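Long-range contact in CheC, inhibitor of MCP methylation / FliN fusion protein (Thermotoga maritima, PDB 4HYN), which is a flagellar rotor protein (FliY) of the CheC phosphatase family, whose CheC-like domain probably dephosphorylates the chemotaxis response regulator CheY: residues Leu31-Ile35 against Glu170-Leu174. Numbering follows the deposited sequence.
Sequences LGRDI and EIEGL
Where strand 35-46 starts beside the end of strand 161-171, Ile-35 and Ile-171 form an antiparallel, non-hydrogen-bonded pair (CA-CA 4.7 Å). Their side chains, both chi1 m and chi2 t, share one sheet face and touch, CG1 to CG1, at 4.0 Å. Beyond this pair, Glu-172 N donates to Asp-34 O (3.0 Å), while Asp-34 N finds its acceptor in a side chain, Glu-172 OE1 (3.2 Å); the carboxylate stands in for a backbone carbonyl, although OE1 also lies 3.6 Å from the like-charged Asp-34 OD2. Ile-171 to Leu-174 make a type II turn, closed by Leu-174 N to Ile-171 O (3.0 Å), with Gly-173 at positive phi (79°). An extended Arg-33 side chain (m, t, t) reaches this turn, its NH1 donating to Glu-172 O at 2.7 Å. Arg-33 O accepts from Ser-28 OG of helix 6-30. Thus the helix-to-strand connection of a CheC-like repeat joins the hairpin turn before strand 177-184; Ile-35 packs on helix 6-30 and Leu-174 on helix 79-89.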
loop_
_atom_site.group_PDB
_atom_site.type_symbol
_atom_site.label_atom_id
_atom_site.label_comp_id
_atom_site.label_asym_id
_atom_site.label_seq_id
_atom_site.Cartn_x
_atom_site.Cartn_y
_atom_site.Cartn_z
ATOM N N LEU A 31 -14.170 12.518 0.037
ATOM C CA LEU A 31 -15.074 12.367 1.176
ATOM C C LEU A 31 -15.090 13.713 1.904
ATOM O O LEU A 31 -14.327 14.620 1.557
ATOM C CB LEU A 31 -14.565 11.264 2.104
ATOM C CG LEU A 31 -14.555 9.839 1.556
ATOM C CD1 LEU A 31 -13.188 9.240 1.713
ATOM C CD2 LEU A 31 -15.532 9.020 2.319
ATOM N N GLY A 32 -15.947 13.889 2.898
ATOM C CA GLY A 32 -15.947 15.188 3.562
ATOM C C GLY A 32 -15.304 15.124 4.927
ATOM O O GLY A 32 -15.579 15.964 5.785
ATOM N N ARG A 33 -14.447 14.122 5.113
ATOM C CA ARG A 33 -13.785 13.876 6.386
ATOM C C ARG A 33 -12.271 14.016 6.336
ATOM O O ARG A 33 -11.630 13.787 5.298
ATOM C CB ARG A 33 -14.111 12.465 6.864
ATOM C CG ARG A 33 -15.582 12.216 7.083
ATOM C CD ARG A 33 -15.845 10.781 7.460
ATOM N NE ARG A 33 -17.276 10.495 7.509
ATOM C CZ ARG A 33 -17.919 10.109 8.605
ATOM N NH1 ARG A 33 -17.264 9.977 9.750
ATOM N NH2 ARG A 33 -19.203 9.787 8.542
ATOM N N ASP A 34 -11.710 14.397 7.477
ATOM C CA ASP A 34 -10.273 14.534 7.621
ATOM C C ASP A 34 -9.672 13.139 7.729
ATOM O O ASP A 34 -10.209 12.273 8.418
ATOM C CB ASP A 34 -9.923 15.350 8.871
ATOM C CG ASP A 34 -10.212 16.833 8.706
ATOM O OD1 ASP A 34 -10.140 17.349 7.565
ATOM O OD2 ASP A 34 -10.497 17.486 9.732
ATOM N N ILE A 35 -8.578 12.911 7.013
ATOM C CA ILE A 35 -7.934 11.610 7.048
ATOM C C ILE A 35 -6.436 11.759 7.216
ATOM O O ILE A 35 -5.781 12.482 6.470
ATOM C CB ILE A 35 -8.247 10.800 5.777
ATOM C CG1 ILE A 35 -9.762 10.620 5.647
ATOM C CG2 ILE A 35 -7.552 9.438 5.834
ATOM C CD1 ILE A 35 -10.222 10.137 4.314
ATOM N N GLU A 170 -6.440 7.087 10.208
ATOM C CA GLU A 170 -7.425 7.685 11.094
ATOM C C GLU A 170 -8.402 8.499 10.263
ATOM O O GLU A 170 -8.019 9.464 9.615
ATOM C CB GLU A 170 -6.746 8.591 12.129
ATOM C CG GLU A 170 -5.894 7.848 13.158
ATOM C CD GLU A 170 -5.114 8.773 14.099
ATOM O OE1 GLU A 170 -5.370 10.002 14.113
ATOM O OE2 GLU A 170 -4.236 8.263 14.836
ATOM N N ILE A 171 -9.650 8.052 10.224
ATOM C CA ILE A 171 -10.693 8.754 9.497
ATOM C C ILE A 171 -11.588 9.388 10.554
ATOM O O ILE A 171 -11.960 8.737 11.537
ATOM C CB ILE A 171 -11.516 7.796 8.616
ATOM C CG1 ILE A 171 -10.614 7.163 7.556
ATOM C CG2 ILE A 171 -12.660 8.539 7.947
ATOM C CD1 ILE A 171 -11.325 6.176 6.648
ATOM N N GLU A 172 -11.912 10.663 10.353
ATOM C CA GLU A 172 -12.742 11.423 11.275
ATOM C C GLU A 172 -14.037 10.719 11.677
ATOM O O GLU A 172 -14.819 10.290 10.826
ATOM C CB GLU A 172 -13.053 12.800 10.678
ATOM C CG GLU A 172 -13.737 13.772 11.639
ATOM C CD GLU A 172 -13.844 15.189 11.086
ATOM O OE1 GLU A 172 -13.496 15.417 9.901
ATOM O OE2 GLU A 172 -14.277 16.083 11.848
ATOM N N GLY A 173 -14.231 10.587 12.987
ATOM C CA GLY A 173 -15.429 9.960 13.521
ATOM C C GLY A 173 -15.484 8.444 13.498
ATOM O O GLY A 173 -16.495 7.855 13.882
ATOM N N LEU A 174 -14.402 7.808 13.060
ATOM C CA LEU A 174 -14.343 6.352 12.988
ATOM C C LEU A 174 -13.101 5.856 13.719
ATOM O O LEU A 174 -12.153 6.617 13.938
ATOM C CB LEU A 174 -14.281 5.901 11.524
ATOM C CG LEU A 174 -15.393 6.359 10.570
ATOM C CD1 LEU A 174 -15.037 5.976 9.146
ATOM C CD2 LEU A 174 -16.733 5.755 10.968
#